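Local atomic coordinates of succinate dehydrogenase subunit A (PDB entry 7D6V), a protein that probably oxidises succinate to fumarate at a bound FAD, passing the electrons on to the iron-sulfur subunit of the mycobacterial complex. Residues Asp10-Gly15 and Ala35-Ser40; Cys387-Gly392 and Gly417-Asn422. All blocks are in the same frame, centred on the assembly; numbering follows the deposited sequence.

Contact 1: residues Asp10-Gly15 and Ala35-Ser40. With FAD (flavin-adenine dinucleotide), chain D.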
loop_
_atom_site.group_PDB
_atom_site.type_symbol
_atom_site.label_atom_id
_atom_site.label_comp_id
_atom_site.label_asym_id
_atom_site.label_seq_id
_atom_site.Cartn_x
_atom_site.Cartn_y
_atom_site.Cartn_z
ATOM N N ASP A 10 -23.864 18.134 10.804
ATOM C CA ASP A 10 -23.647 18.418 12.218
ATOM C C ASP A 10 -22.177 18.653 12.535
ATOM O O ASP A 10 -21.848 19.527 13.342
ATOM C CB ASP A 10 -24.178 17.271 13.078
ATOM C CG ASP A 10 -25.688 17.222 13.119
ATOM O OD1 ASP A 10 -26.320 18.295 13.194
ATOM O OD2 ASP A 10 -26.247 16.106 13.080
ATOM N N VAL A 11 -21.286 17.881 11.921
ATOM C CA VAL A 11 -19.853 18.013 12.131
ATOM C C VAL A 11 -19.151 17.723 10.814
ATOM O O VAL A 11 -19.595 16.889 10.021
ATOM C CB VAL A 11 -19.353 17.076 13.261
ATOM C CG1 VAL A 11 -19.578 15.623 12.896
ATOM C CG2 VAL A 11 -17.889 17.334 13.580
ATOM N N VAL A 12 -18.062 18.445 10.567
ATOM C CA VAL A 12 -17.209 18.220 9.409
ATOM C C VAL A 12 -15.827 17.831 9.908
ATOM O O VAL A 12 -15.218 18.564 10.694
ATOM C CB VAL A 12 -17.137 19.460 8.500
ATOM C CG1 VAL A 12 -16.140 19.238 7.379
ATOM C CG2 VAL A 12 -18.501 19.773 7.924
ATOM N N VAL A 13 -15.340 16.680 9.461
ATOM C CA VAL A 13 -13.996 16.215 9.776
ATOM C C VAL A 13 -13.135 16.429 8.541
ATOM O O VAL A 13 -13.397 15.844 7.485
ATOM C CB VAL A 13 -13.998 14.742 10.213
ATOM C CG1 VAL A 13 -12.591 14.285 10.538
ATOM C CG2 VAL A 13 -14.902 14.553 11.413
ATOM N N ILE A 14 -12.111 17.264 8.669
ATOM C CA ILE A 14 -11.319 17.711 7.526
ATOM C C ILE A 14 -10.089 16.812 7.455
ATOM O O ILE A 14 -9.005 17.165 7.904
ATOM C CB ILE A 14 -10.952 19.189 7.639
ATOM C CG1 ILE A 14 -12.206 20.029 7.876
ATOM C CG2 ILE A 14 -10.241 19.663 6.388
ATOM C CD1 ILE A 14 -11.936 21.504 7.979
ATOM N N GLY A 15 -10.240 15.656 6.825
ATOM C CA GLY A 15 -9.121 14.743 6.723
ATOM C C GLY A 15 -9.475 13.328 7.108
ATOM O O GLY A 15 -10.134 13.103 8.125
ATOM N N ALA A 35 -19.719 14.804 7.692
ATOM C CA ALA A 35 -19.104 14.964 6.383
ATOM C C ALA A 35 -17.607 14.739 6.517
ATOM O O ALA A 35 -16.973 15.289 7.421
ATOM C CB ALA A 35 -19.388 16.351 5.807
ATOM N N VAL A 36 -17.047 13.925 5.631
ATOM C CA VAL A 36 -15.627 13.595 5.647
ATOM C C VAL A 36 -15.007 14.247 4.424
ATOM O O VAL A 36 -15.344 13.896 3.287
ATOM C CB VAL A 36 -15.394 12.079 5.633
ATOM C CG1 VAL A 36 -13.910 11.767 5.557
ATOM C CG2 VAL A 36 -16.045 11.422 6.816
ATOM N N VAL A 37 -14.093 15.185 4.643
ATOM C CA VAL A 37 -13.436 15.916 3.567
ATOM C C VAL A 37 -11.975 15.498 3.532
ATOM O O VAL A 37 -11.284 15.552 4.555
ATOM C CB VAL A 37 -13.578 17.436 3.750
ATOM C CG1 VAL A 37 -12.894 18.171 2.614
ATOM C CG2 VAL A 37 -15.044 17.814 3.827
ATOM N N THR A 38 -11.510 15.075 2.361
ATOM C CA THR A 38 -10.159 14.566 2.194
ATOM C C THR A 38 -9.530 15.229 0.980
ATOM O O THR A 38 -10.175 15.369 -0.061
ATOM C CB THR A 38 -10.159 13.043 2.012
ATOM O OG1 THR A 38 -10.746 12.427 3.161
ATOM C CG2 THR A 38 -8.743 12.526 1.870
ATOM N N LYS A 39 -8.268 15.631 1.113
ATOM C CA LYS A 39 -7.577 16.261 -0.002
ATOM C C LYS A 39 -7.138 15.240 -1.045
ATOM O O LYS A 39 -7.010 15.579 -2.225
ATOM C CB LYS A 39 -6.375 17.047 0.514
ATOM C CG LYS A 39 -6.147 18.364 -0.180
ATOM C CD LYS A 39 -4.721 18.827 0.011
ATOM C CE LYS A 39 -4.564 19.615 1.285
ATOM N NZ LYS A 39 -3.160 20.050 1.488
ATOM N N SER A 40 -6.918 13.997 -0.634
ATOM C CA SER A 40 -6.522 12.900 -1.500
ATOM C C SER A 40 -7.699 11.947 -1.693
ATOM O O SER A 40 -8.831 12.233 -1.293
ATOM C CB SER A 40 -5.296 12.192 -0.919
ATOM O OG SER A 40 -5.527 11.773 0.412
HETATM P PA FAD D . -2.883 11.817 8.029
HETATM O O1A FAD D . -3.662 10.556 7.982
HETATM O O2A FAD D . -1.443 11.794 7.687
HETATM O O5B FAD D . -3.571 12.828 7.002
HETATM C C5B FAD D . -4.458 13.861 7.388
HETATM C C4B FAD D . -5.618 13.938 6.410
HETATM O O4B FAD D . -6.083 15.278 6.297
HETATM C C3B FAD D . -5.273 13.513 5.003
HETATM O O3B FAD D . -6.341 12.702 4.537
HETATM C C2B FAD D . -5.271 14.792 4.209
HETATM O O2B FAD D . -5.639 14.597 2.849
HETATM C C1B FAD D . -6.307 15.599 4.934
HETATM N N9A FAD D . -6.122 17.040 4.699
HETATM C C8A FAD D . -5.027 17.754 4.958
HETATM N N7A FAD D . -5.209 19.044 4.623
HETATM C C5A FAD D . -6.446 19.163 4.133
HETATM C C6A FAD D . -7.284 20.244 3.593
HETATM N N6A FAD D . -6.827 21.503 3.503
HETATM N N1A FAD D . -8.522 19.935 3.192
HETATM C C2A FAD D . -9.009 18.695 3.274
HETATM N N3A FAD D . -8.306 17.670 3.750
HETATM C C4A FAD D . -7.044 17.838 4.187
HETATM N N1 FAD D . 4.269 6.967 13.464
HETATM C C2 FAD D . 4.405 5.852 14.210
HETATM O O2 FAD D . 3.898 5.831 15.335
HETATM N N3 FAD D . 5.063 4.769 13.795
HETATM C C4 FAD D . 5.641 4.715 12.603
HETATM O O4 FAD D . 6.245 3.697 12.239
HETATM C C4X FAD D . 5.548 5.887 11.718
HETATM N N5 FAD D . 6.108 5.897 10.499
HETATM C C5X FAD D . 6.000 6.981 9.715
HETATM C C6 FAD D . 6.582 6.974 8.458
HETATM C C7 FAD D . 6.480 8.086 7.646
HETATM C C7M FAD D . 7.108 8.092 6.284
HETATM C C8 FAD D . 5.750 9.280 8.118
HETATM C C8M FAD D . 5.639 10.488 7.236
HETATM C C9 FAD D . 5.164 9.293 9.369
HETATM C C9A FAD D . 5.268 8.183 10.182
HETATM N N10 FAD D . 4.678 8.194 11.449
HETATM C C10 FAD D . 4.805 7.047 12.237
HETATM C "C1'" FAD D . 3.940 9.356 11.928
HETATM C "C2'" FAD D . 2.444 9.078 11.834
HETATM O "O2'" FAD D . 2.160 8.303 10.672
HETATM C "C3'" FAD D . 1.624 10.351 11.724
HETATM O "O3'" FAD D . 1.768 11.088 12.931
HETATM C "C4'" FAD D . 0.152 10.024 11.526
HETATM O "O4'" FAD D . -0.018 9.295 10.320
HETATM C "C5'" FAD D . -0.712 11.267 11.449
HETATM O "O5'" FAD D . -2.013 10.856 11.057
HETATM P P FAD D . -3.231 11.871 10.894
HETATM O O1P FAD D . -4.476 11.058 10.869
HETATM O O2P FAD D . -3.111 12.958 11.901
HETATM O O3P FAD D . -3.010 12.546 9.451
#
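Val13 is bonded through both its backbone polar groups to Ala35-Ser40: Val13 N donates to Ala35 O at 3.0 Å and Val13 O accepts from Val37 N at 3.0 Å. A third bond, from Ala35 N to Val11 O at 3.1 Å, continues the parallel pairing, and the N-H...O angles of 167° to 179° mean that all three run nearly straight. On one face of the sheet the CG1 of Val12, anti to its backbone N (chi1 175°), meets Val37 CG2 at 4.0 Å, while its other branch, CG2, rests on the short Ala35 side chain. Beta-branched valines suit such extended backbone, and Val37 also packs on Ile174 of strand 172-179. On the other face, Val13 and Val36 both pack on Val24 of helix 18-30. Strand 11-14, that helix and strand 34-37 form the beta-alpha-beta unit of a Rossmann-type FAD binding domain, and Gly15 probably begins its GxGxxG sequence. With phi positive and its CA beside the ribose O4B of FAD, Gly15 sits where a side chain would collide. Ile14 CG2 touches adenine C2A at 3.5 Å. Lys39 N makes a weak hydrogen bond of 3.3 Å to the ribose O2B, and its long chain, bent at chi3, brings Lys39 CE to 3.4 Å from adenine C5A. Farther out, Lys39 NZ forms a salt bridge with Asp228, and Ser40 OG bonds Glu224, which also holds FAD.

Contact 2: residues Cys387-Gly392 and Gly417-Asn422. With FAD (flavin-adenine dinucleotide), chain D.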
loop_
_atom_site.group_PDB
_atom_site.type_symbol
_atom_site.label_atom_id
_atom_site.label_comp_id
_atom_site.label_asym_id
_atom_site.label_seq_id
_atom_site.Cartn_x
_atom_site.Cartn_y
_atom_site.Cartn_z
ATOM N N CYS A 387 13.341 16.088 7.639
ATOM C CA CYS A 387 12.209 16.409 8.500
ATOM C C CYS A 387 11.201 15.267 8.486
ATOM O O CYS A 387 10.808 14.795 7.415
ATOM C CB CYS A 387 11.550 17.707 8.034
ATOM S SG CYS A 387 10.123 18.235 8.998
ATOM N N HIS A 388 10.784 14.815 9.668
ATOM C CA HIS A 388 9.903 13.662 9.777
ATOM C C HIS A 388 8.564 13.984 10.421
ATOM O O HIS A 388 7.514 13.678 9.844
ATOM C CB HIS A 388 10.607 12.552 10.570
ATOM C CG HIS A 388 9.856 11.259 10.602
ATOM N ND1 HIS A 388 9.471 10.595 9.458
ATOM C CD2 HIS A 388 9.418 10.508 11.638
ATOM C CE1 HIS A 388 8.829 9.491 9.789
ATOM N NE2 HIS A 388 8.782 9.415 11.106
ATOM N N TYR A 389 8.567 14.598 11.601
ATOM C CA TYR A 389 7.363 14.757 12.398
ATOM C C TYR A 389 7.404 16.105 13.098
ATOM O O TYR A 389 8.477 16.620 13.415
ATOM C CB TYR A 389 7.241 13.626 13.430
ATOM C CG TYR A 389 5.931 13.570 14.183
ATOM C CD1 TYR A 389 5.778 14.217 15.400
ATOM C CD2 TYR A 389 4.862 12.841 13.693
ATOM C CE1 TYR A 389 4.591 14.155 16.094
ATOM C CE2 TYR A 389 3.672 12.777 14.379
ATOM C CZ TYR A 389 3.541 13.436 15.577
ATOM O OH TYR A 389 2.353 13.370 16.264
ATOM N N VAL A 390 6.228 16.677 13.336
ATOM C CA VAL A 390 6.102 17.918 14.089
ATOM C C VAL A 390 5.334 17.616 15.369
ATOM O O VAL A 390 4.207 17.110 15.325
ATOM C CB VAL A 390 5.435 19.033 13.261
ATOM C CG1 VAL A 390 4.056 18.624 12.757
ATOM C CG2 VAL A 390 5.355 20.315 14.070
ATOM N N MET A 391 5.961 17.893 16.510
ATOM C CA MET A 391 5.341 17.653 17.806
ATOM C C MET A 391 4.429 18.788 18.239
ATOM O O MET A 391 3.675 18.622 19.202
ATOM C CB MET A 391 6.420 17.421 18.864
ATOM C CG MET A 391 7.044 16.040 18.811
ATOM S SD MET A 391 8.258 15.895 17.488
ATOM C CE MET A 391 9.755 16.360 18.335
ATOM N N GLY A 392 4.480 19.931 17.560
ATOM C CA GLY A 392 3.585 21.028 17.849
ATOM C C GLY A 392 2.280 20.922 17.088
ATOM O O GLY A 392 2.063 20.022 16.278
ATOM N N GLY A 417 0.719 18.932 22.115
ATOM C CA GLY A 417 0.684 18.767 23.555
ATOM C C GLY A 417 1.077 17.400 24.073
ATOM O O GLY A 417 1.735 17.303 25.112
ATOM N N MET A 418 0.689 16.335 23.369
ATOM C CA MET A 418 1.005 14.991 23.839
ATOM C C MET A 418 2.506 14.755 23.922
ATOM O O MET A 418 3.040 14.454 24.993
ATOM C CB MET A 418 0.369 13.942 22.937
ATOM C CG MET A 418 0.656 12.569 23.467
ATOM S SD MET A 418 -0.063 11.181 22.609
ATOM C CE MET A 418 0.705 9.902 23.581
ATOM N N HIS A 419 3.200 14.863 22.796
ATOM C CA HIS A 419 4.646 14.718 22.765
ATOM C C HIS A 419 5.261 16.092 22.991
ATOM O O HIS A 419 5.091 16.995 22.165
ATOM C CB HIS A 419 5.093 14.126 21.430
ATOM C CG HIS A 419 4.140 13.117 20.869
ATOM N ND1 HIS A 419 3.167 13.445 19.950
ATOM C CD2 HIS A 419 4.017 11.786 21.087
ATOM C CE1 HIS A 419 2.482 12.362 19.632
ATOM N NE2 HIS A 419 2.979 11.342 20.305
ATOM N N GLY A 420 5.949 16.260 24.113
ATOM C CA GLY A 420 6.459 17.570 24.456
ATOM C C GLY A 420 7.602 18.015 23.574
ATOM O O GLY A 420 7.460 18.940 22.770
ATOM N N SER A 421 8.742 17.348 23.707
ATOM C CA SER A 421 9.924 17.664 22.928
ATOM C C SER A 421 10.318 16.567 21.962
ATOM O O SER A 421 11.174 16.802 21.104
ATOM C CB SER A 421 11.111 17.949 23.855
ATOM O OG SER A 421 10.889 19.135 24.582
ATOM N N ASN A 422 9.730 15.382 22.080
ATOM C CA ASN A 422 10.142 14.222 21.310
ATOM C C ASN A 422 9.072 13.156 21.448
ATOM O O ASN A 422 8.494 12.987 22.522
ATOM C CB ASN A 422 11.498 13.690 21.792
ATOM C CG ASN A 422 12.088 12.667 20.849
ATOM O OD1 ASN A 422 12.193 12.901 19.647
ATOM N ND2 ASN A 422 12.480 11.524 21.393
HETATM P PA FAD D . -2.883 11.817 8.029
HETATM O O1A FAD D . -3.662 10.556 7.982
HETATM O O2A FAD D . -1.443 11.794 7.687
HETATM O O5B FAD D . -3.571 12.828 7.002
HETATM C C5B FAD D . -4.458 13.861 7.388
HETATM C C4B FAD D . -5.618 13.938 6.410
HETATM O O4B FAD D . -6.083 15.278 6.297
HETATM C C3B FAD D . -5.273 13.513 5.003
HETATM O O3B FAD D . -6.341 12.702 4.537
HETATM C C2B FAD D . -5.271 14.792 4.209
HETATM O O2B FAD D . -5.639 14.597 2.849
HETATM C C1B FAD D . -6.307 15.599 4.934
HETATM N N9A FAD D . -6.122 17.040 4.699
HETATM C C8A FAD D . -5.027 17.754 4.958
HETATM N N7A FAD D . -5.209 19.044 4.623
HETATM C C5A FAD D . -6.446 19.163 4.133
HETATM C C6A FAD D . -7.284 20.244 3.593
HETATM N N6A FAD D . -6.827 21.503 3.503
HETATM N N1A FAD D . -8.522 19.935 3.192
HETATM C C2A FAD D . -9.009 18.695 3.274
HETATM N N3A FAD D . -8.306 17.670 3.750
HETATM C C4A FAD D . -7.044 17.838 4.187
HETATM N N1 FAD D . 4.269 6.967 13.464
HETATM C C2 FAD D . 4.405 5.852 14.210
HETATM O O2 FAD D . 3.898 5.831 15.335
HETATM N N3 FAD D . 5.063 4.769 13.795
HETATM C C4 FAD D . 5.641 4.715 12.603
HETATM O O4 FAD D . 6.245 3.697 12.239
HETATM C C4X FAD D . 5.548 5.887 11.718
HETATM N N5 FAD D . 6.108 5.897 10.499
HETATM C C5X FAD D . 6.000 6.981 9.715
HETATM C C6 FAD D . 6.582 6.974 8.458
HETATM C C7 FAD D . 6.480 8.086 7.646
HETATM C C7M FAD D . 7.108 8.092 6.284
HETATM C C8 FAD D . 5.750 9.280 8.118
HETATM C C8M FAD D . 5.639 10.488 7.236
HETATM C C9 FAD D . 5.164 9.293 9.369
HETATM C C9A FAD D . 5.268 8.183 10.182
HETATM N N10 FAD D . 4.678 8.194 11.449
HETATM C C10 FAD D . 4.805 7.047 12.237
HETATM C "C1'" FAD D . 3.940 9.356 11.928
HETATM C "C2'" FAD D . 2.444 9.078 11.834
HETATM O "O2'" FAD D . 2.160 8.303 10.672
HETATM C "C3'" FAD D . 1.624 10.351 11.724
HETATM O "O3'" FAD D . 1.768 11.088 12.931
HETATM C "C4'" FAD D . 0.152 10.024 11.526
HETATM O "O4'" FAD D . -0.018 9.295 10.320
HETATM C "C5'" FAD D . -0.712 11.267 11.449
HETATM O "O5'" FAD D . -2.013 10.856 11.057
HETATM P P FAD D . -3.231 11.871 10.894
HETATM O O1P FAD D . -4.476 11.058 10.869
HETATM O O2P FAD D . -3.111 12.958 11.901
HETATM O O3P FAD D . -3.010 12.546 9.451
#
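Tyr389 turns the edge of its ring toward the face of His419, an offset edge-to-face pair with the planes at 90° and the centroids 5.8 Å apart, so the two segments meet here through aromatic packing rather than backbone pairing. The phenol reaches across with its tip: Tyr389 OH lies 3.5 Å from His419 CE1. Tyr389 CG is anti to its backbone N (chi1 -172°), which carries the ring out toward the loop. Beside this pair runs Met391, whose unbranched chain bends at chi2 (78°) and chi3 to follow the loop. Met391 CG lies 3.8 Å from His419 CB, SD is level with the Tyr389 ring at its edge, and Met391 CE ends 3.7 Å from Asn422 CA. Residues 387-390 belong to strand 383-395 of a mixed sheet in the FAD binding domain, and Gly417-Asn422 lies in the loop between strand 415-416, parallel to it, and helix 427-448. Within the strand, His388 and Tyr389 both face Gln247 in a classic beta bulge. Both also line the flavin pocket: His388 CE1 comes within 3.5 Å of FAD C7, and FAD O3' lies at the edge of the Tyr389 ring. Ser220 bonds His388 ND1 and so helps to fix the imidazole, whereas Arg423 makes a cation-pi contact with Tyr389. Met418 CG sits 4.1 Å above the His419 plane, over the ring centre, and helix 427-448 touches His419 through Asp431.

In the fold
Contact 1 closes before contact 2 opens, so the two follow one another along the chain within a single FAD binding domain. Their centres lie 24 Å apart and their nearest atoms about 13 Å, without touching; the bound dinucleotide spans the distance. Contact 1 belongs to the five-stranded parallel sheet and serves the adenosine end, whereas contact 2 joins a strand of a separate mixed sheet to the loop that follows strand 415-416 and lies by the isoalloxazine and ribityl part. Glu413, just before strand 415-416, also bonds FAD through its backbone N. Sequence far apart is thus brought to opposite ends of one extended cofactor, adenosine at contact 1 and flavin at contact 2.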